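Local structure of diol-dehydratase (5I2A) at residues F271-L276 with I285-F290; M366-S371 with A398-T403. The protein is a B12-independent diol dehydratase of the glycyl radical enzyme family that probably carries out the dehydration of 1,2-propanediol. One frame throughout, in Å; residues are numbered along the deposited sequence.

Contact 1 (F271-L276 with I285-F290); sequences FIQQVL and ISPGRF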
loop_
_atom_site.group_PDB
_atom_site.type_symbol
_atom_site.label_atom_id
_atom_site.label_comp_id
_atom_site.label_asym_id
_atom_site.label_seq_id
_atom_site.Cartn_x
_atom_site.Cartn_y
_atom_site.Cartn_z
ATOM N N PHE A 271 -19.401 -11.020 -23.084
ATOM C CA PHE A 271 -19.478 -10.861 -21.627
ATOM C C PHE A 271 -18.142 -10.356 -21.054
ATOM O O PHE A 271 -18.125 -9.491 -20.194
ATOM C CB PHE A 271 -19.895 -12.181 -20.961
ATOM C CG PHE A 271 -21.400 -12.387 -20.893
ATOM C CD1 PHE A 271 -22.251 -11.330 -20.606
ATOM C CD2 PHE A 271 -21.954 -13.636 -21.127
ATOM C CE1 PHE A 271 -23.630 -11.517 -20.539
ATOM C CE2 PHE A 271 -23.333 -13.834 -21.062
ATOM C CZ PHE A 271 -24.171 -12.783 -20.772
ATOM N N ILE A 272 -17.029 -10.874 -21.558
ATOM C CA ILE A 272 -15.731 -10.422 -21.079
ATOM C C ILE A 272 -15.511 -8.958 -21.480
ATOM O O ILE A 272 -15.146 -8.138 -20.638
ATOM C CB ILE A 272 -14.580 -11.298 -21.606
ATOM C CG1 ILE A 272 -14.739 -12.737 -21.109
ATOM C CG2 ILE A 272 -13.252 -10.732 -21.154
ATOM C CD1 ILE A 272 -14.870 -12.859 -19.566
ATOM N N GLN A 273 -15.771 -8.638 -22.748
ATOM C CA GLN A 273 -15.659 -7.264 -23.249
ATOM C C GLN A 273 -16.482 -6.294 -22.411
ATOM O O GLN A 273 -16.041 -5.186 -22.114
ATOM C CB GLN A 273 -16.113 -7.171 -24.709
ATOM C CG GLN A 273 -15.897 -5.798 -25.351
ATOM C CD GLN A 273 -14.419 -5.485 -25.609
ATOM O OE1 GLN A 273 -13.560 -6.368 -25.540
ATOM N NE2 GLN A 273 -14.126 -4.220 -25.912
ATOM N N GLN A 274 -17.685 -6.717 -22.049
ATOM C CA GLN A 274 -18.592 -5.873 -21.299
ATOM C C GLN A 274 -18.180 -5.705 -19.831
ATOM O O GLN A 274 -18.067 -4.578 -19.349
ATOM C CB GLN A 274 -20.021 -6.425 -21.366
ATOM C CG GLN A 274 -21.037 -5.507 -20.690
ATOM C CD GLN A 274 -22.342 -6.220 -20.333
ATOM O OE1 GLN A 274 -22.488 -7.420 -20.558
ATOM N NE2 GLN A 274 -23.287 -5.478 -19.779
ATOM N N VAL A 275 -17.951 -6.809 -19.121
ATOM C CA VAL A 275 -17.776 -6.688 -17.673
ATOM C C VAL A 275 -16.447 -6.023 -17.306
ATOM O O VAL A 275 -16.354 -5.396 -16.261
ATOM C CB VAL A 275 -17.877 -8.049 -16.937
ATOM C CG1 VAL A 275 -19.262 -8.659 -17.134
ATOM C CG2 VAL A 275 -16.748 -9.004 -17.359
ATOM N N LEU A 276 -15.436 -6.142 -18.168
ATOM C CA LEU A 276 -14.182 -5.425 -17.966
ATOM C C LEU A 276 -14.464 -3.935 -17.811
ATOM O O LEU A 276 -13.798 -3.256 -17.042
ATOM C CB LEU A 276 -13.204 -5.666 -19.121
ATOM C CG LEU A 276 -12.503 -7.030 -19.133
ATOM C CD1 LEU A 276 -11.765 -7.218 -20.439
ATOM C CD2 LEU A 276 -11.541 -7.180 -17.942
ATOM N N ILE A 285 -10.272 -0.916 -24.145
ATOM C CA ILE A 285 -10.380 -2.353 -23.979
ATOM C C ILE A 285 -10.503 -2.939 -25.396
ATOM O O ILE A 285 -11.559 -2.832 -26.045
ATOM C CB ILE A 285 -11.588 -2.730 -23.097
ATOM C CG1 ILE A 285 -11.464 -2.059 -21.724
ATOM C CG2 ILE A 285 -11.740 -4.248 -22.995
ATOM C CD1 ILE A 285 -10.155 -2.384 -20.963
ATOM N N SER A 286 -9.412 -3.513 -25.889
ATOM C CA SER A 286 -9.303 -3.830 -27.307
ATOM C C SER A 286 -9.362 -5.329 -27.600
ATOM O O SER A 286 -8.486 -6.089 -27.183
ATOM C CB SER A 286 -8.007 -3.238 -27.867
ATOM O OG SER A 286 -7.954 -1.842 -27.622
ATOM N N PRO A 287 -10.402 -5.752 -28.334
ATOM C CA PRO A 287 -10.580 -7.164 -28.705
ATOM C C PRO A 287 -9.340 -7.782 -29.353
ATOM O O PRO A 287 -9.125 -8.978 -29.207
ATOM C CB PRO A 287 -11.755 -7.118 -29.687
ATOM C CG PRO A 287 -12.568 -5.957 -29.186
ATOM C CD PRO A 287 -11.537 -4.925 -28.775
ATOM N N GLY A 288 -8.521 -6.990 -30.032
ATOM C CA GLY A 288 -7.281 -7.531 -30.578
ATOM C C GLY A 288 -7.535 -8.485 -31.751
ATOM O O GLY A 288 -8.409 -8.215 -32.581
ATOM N N ARG A 289 -6.786 -9.591 -31.813
ATOM C CA ARG A 289 -6.812 -10.483 -32.984
ATOM C C ARG A 289 -8.028 -11.424 -32.967
ATOM O O ARG A 289 -7.893 -12.646 -32.920
ATOM C CB ARG A 289 -5.521 -11.302 -33.066
ATOM C CG ARG A 289 -4.243 -10.475 -32.975
ATOM C CD ARG A 289 -3.043 -11.332 -33.376
ATOM N NE ARG A 289 -2.976 -11.516 -34.824
ATOM C CZ ARG A 289 -2.064 -12.264 -35.438
ATOM N NH1 ARG A 289 -1.138 -12.919 -34.734
ATOM N NH2 ARG A 289 -2.078 -12.359 -36.755
ATOM N N PHE A 290 -9.206 -10.820 -33.002
ATOM C CA PHE A 290 -10.489 -11.511 -32.969
ATOM C C PHE A 290 -10.612 -12.542 -34.092
ATOM O O PHE A 290 -11.152 -13.612 -33.868
ATOM C CB PHE A 290 -11.591 -10.452 -33.041
ATOM C CG PHE A 290 -12.999 -10.966 -32.991
ATOM C CD1 PHE A 290 -13.695 -11.230 -34.164
ATOM C CD2 PHE A 290 -13.675 -11.056 -31.791
ATOM C CE1 PHE A 290 -15.018 -11.625 -34.126
ATOM C CE2 PHE A 290 -15.000 -11.458 -31.748
ATOM C CZ PHE A 290 -15.670 -11.750 -32.919
#

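Contact 2 (M366-S371 with A398-T403); sequences MCITAS and AELTRT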
loop_
_atom_site.group_PDB
_atom_site.type_symbol
_atom_site.label_atom_id
_atom_site.label_comp_id
_atom_site.label_asym_id
_atom_site.label_seq_id
_atom_site.Cartn_x
_atom_site.Cartn_y
_atom_site.Cartn_z
ATOM N N MET A 366 -14.853 -11.547 -42.772
ATOM C CA MET A 366 -16.174 -11.324 -42.191
ATOM C C MET A 366 -16.185 -10.146 -41.211
ATOM O O MET A 366 -17.205 -9.479 -41.063
ATOM C CB MET A 366 -16.674 -12.601 -41.526
ATOM C CG MET A 366 -16.957 -13.703 -42.578
ATOM S SD MET A 366 -17.109 -15.374 -41.924
ATOM C CE MET A 366 -18.586 -15.150 -40.960
ATOM N N CYS A 367 -15.046 -9.874 -40.575
ATOM C CA CYS A 367 -14.920 -8.703 -39.704
ATOM C C CYS A 367 -15.007 -7.411 -40.522
ATOM O O CYS A 367 -15.652 -6.448 -40.124
ATOM C CB CYS A 367 -13.607 -8.764 -38.916
ATOM S SG CYS A 367 -13.572 -10.072 -37.658
ATOM N N ILE A 368 -14.365 -7.401 -41.680
ATOM C CA ILE A 368 -14.461 -6.259 -42.575
ATOM C C ILE A 368 -15.917 -6.064 -43.059
ATOM O O ILE A 368 -16.431 -4.950 -43.108
ATOM C CB ILE A 368 -13.521 -6.424 -43.777
ATOM C CG1 ILE A 368 -12.065 -6.431 -43.312
ATOM C CG2 ILE A 368 -13.740 -5.314 -44.782
ATOM C CD1 ILE A 368 -11.062 -6.699 -44.414
ATOM N N THR A 369 -16.581 -7.165 -43.379
ATOM C CA THR A 369 -17.966 -7.115 -43.837
ATOM C C THR A 369 -18.862 -6.570 -42.729
ATOM O O THR A 369 -19.777 -5.780 -42.983
ATOM C CB THR A 369 -18.465 -8.509 -44.289
ATOM O OG1 THR A 369 -17.750 -8.925 -45.460
ATOM C CG2 THR A 369 -19.957 -8.480 -44.611
ATOM N N ALA A 370 -18.595 -6.984 -41.498
ATOM C CA ALA A 370 -19.424 -6.548 -40.386
ATOM C C ALA A 370 -19.343 -5.029 -40.205
ATOM O O ALA A 370 -20.345 -4.382 -39.927
ATOM C CB ALA A 370 -19.034 -7.274 -39.098
ATOM N N SER A 371 -18.163 -4.459 -40.401
ATOM C CA SER A 371 -18.022 -3.002 -40.374
ATOM C C SER A 371 -18.853 -2.327 -41.478
ATOM O O SER A 371 -19.400 -1.247 -41.286
ATOM C CB SER A 371 -16.548 -2.617 -40.514
ATOM O OG SER A 371 -15.816 -2.972 -39.358
ATOM N N ALA A 398 -9.259 -2.140 -48.618
ATOM C CA ALA A 398 -9.279 -0.922 -49.419
ATOM C C ALA A 398 -10.711 -0.587 -49.847
ATOM O O ALA A 398 -11.105 0.571 -49.849
ATOM C CB ALA A 398 -8.361 -1.066 -50.637
ATOM N N GLU A 399 -11.485 -1.617 -50.166
ATOM C CA GLU A 399 -12.898 -1.444 -50.484
ATOM C C GLU A 399 -13.663 -0.816 -49.327
ATOM O O GLU A 399 -14.521 0.039 -49.535
ATOM C CB GLU A 399 -13.543 -2.786 -50.848
ATOM C CG GLU A 399 -13.125 -3.329 -52.208
ATOM C CD GLU A 399 -13.457 -4.812 -52.393
ATOM O OE1 GLU A 399 -13.014 -5.398 -53.405
ATOM O OE2 GLU A 399 -14.145 -5.391 -51.527
ATOM N N LEU A 400 -13.361 -1.255 -48.110
ATOM C CA LEU A 400 -13.994 -0.670 -46.942
ATOM C C LEU A 400 -13.570 0.785 -46.779
ATOM O O LEU A 400 -14.398 1.643 -46.520
ATOM C CB LEU A 400 -13.660 -1.458 -45.673
ATOM C CG LEU A 400 -14.394 -1.005 -44.412
ATOM C CD1 LEU A 400 -15.896 -1.195 -44.557
ATOM C CD2 LEU A 400 -13.874 -1.768 -43.195
ATOM N N THR A 401 -12.279 1.059 -46.939
ATOM C CA THR A 401 -11.790 2.421 -46.789
ATOM C C THR A 401 -12.463 3.355 -47.801
ATOM O O THR A 401 -12.804 4.487 -47.483
ATOM C CB THR A 401 -10.264 2.487 -46.946
ATOM O OG1 THR A 401 -9.658 1.615 -45.989
ATOM C CG2 THR A 401 -9.755 3.904 -46.723
ATOM N N ARG A 402 -12.673 2.852 -49.012
ATOM C CA ARG A 402 -13.310 3.618 -50.072
ATOM C C ARG A 402 -14.719 4.089 -49.681
ATOM O O ARG A 402 -15.157 5.132 -50.134
ATOM C CB ARG A 402 -13.364 2.779 -51.355
ATOM C CG ARG A 402 -13.985 3.469 -52.563
ATOM C CD ARG A 402 -14.582 2.394 -53.453
ATOM N NE ARG A 402 -13.696 2.039 -54.520
ATOM C CZ ARG A 402 -13.708 0.894 -55.193
ATOM N NH1 ARG A 402 -14.549 -0.094 -54.900
ATOM N NH2 ARG A 402 -12.834 0.744 -56.160
ATOM N N THR A 403 -15.417 3.339 -48.826
ATOM C CA THR A 403 -16.750 3.775 -48.402
ATOM C C THR A 403 -16.711 5.075 -47.614
ATOM O O THR A 403 -17.750 5.687 -47.405
ATOM C CB THR A 403 -17.479 2.736 -47.523
ATOM O OG1 THR A 403 -16.859 2.693 -46.236
ATOM C CG2 THR A 403 -17.503 1.339 -48.176
#

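Contact 1 (F271-L276 with I285-F290)
A buried side-chain amide meets a backbone carbonyl from above its plane: NE2 of Q273 gives a hydrogen bond of 2.9 Å to O of I285. The N-H points fairly straight at the oxygen (157°), and the acceptor lies close to the plane of the amide, yet the donor stands about 45° out of the carbonyl plane. Q273 gets there by keeping CG anti to the backbone N and then bending at chi2 (71°), which brings the amide across to the loop. Because the I285 carbonyl can only accept, this bond sets which end of the amide serves it; OE1 is also hydrogen-bonded to the hydroxyl of Y171, and NE2 to OE1 of Q345. Apolar atoms press on the same group: P287, crossing the glutamine at about a right angle, brings CG to 3.8 Å from OE1 of Q273. The side chains of I285 and Q273 run past each other in opposite directions, and CG2 of I285 also meets CD1 of L276 at 3.9 Å. Replacing Q273 by a leucine would probably leave the carbonyl of I285 and the hydroxyl of Y171 each without this mate in a buried setting. The contact ties helix 262-279 to the end of strand 283-285 and the loop before helix 290-293, where the G288 backbone bonds to N346 and I348 of strand 346-350.

Contact 2 (M366-S371 with A398-T403)
L400 lays one methyl, CD2, against two residues of the facing helix, 3.9 Å from CG2 of I368 and equally near CB of S371. The motif is a pair of successive beta-alpha-beta units: helix 362-374 links the parallel neighbours 346-350 and 380-385, and helix 391-402 links 380-385 to 409-412. Such repetition is in keeping with the beta/alpha barrel of glycyl radical enzymes, in which consecutive helices pack beside one another outside the strands. Between the two segments, the CA atoms of I368 and L400 are the nearest pair, 7.1 Å apart.

Leucine dominates the meeting. Its CG lies anti to the backbone N (chi1 -174°), carrying both methyls out from helix 391-402 against I368 and S371, which are about one helical turn apart. CD2 spans those two residues, while CD1 comes to 4.1 Å from the carbonyl oxygen of I368. The isoleucine answers with its short branch: CG2 also rests 4.0 Å from CB of L400, the two side chains crossing at a slant. From S371 it is the methylene that touches leucine. Its hydroxyl is engaged with NE1 of W320 on helix 309-323, so a buried polar atom is satisfied outside the helix pair. L381 of strand 380-385 reaches all three residues, closing a small apolar cluster between the two helices and the sheet.

The backbone carbonyl of L400 is doubly engaged. Its oxygen accepts from both the amide N and the hydroxyl of T403, and OG1 of T403 lies in the carbonyl plane, 2.7 Å from O of L400.

In the fold
Followed from the N terminus, the chain meets the two contacts in series, neither enclosing nor crossing the other. Contact 1 closes a short loop: with only eight residues between its segments, the chain finishes helix 262-279, turns, and returns through strand 283-285. Contact 2 opens later and closes a wider excursion of 26 residues, from helix 362-374 through strand 380-385 to helix 391-402. Their centres are about 21 Å apart, but they still touch, with CD1 of F290 packing 3.7 Å from SG of C367. Strand 346-350, between them in sequence, takes backbone hydrogen bonds from contact 1 and is the parallel neighbour of strand 380-385, so the sheet connects the early helix-loop region to the later helix pair.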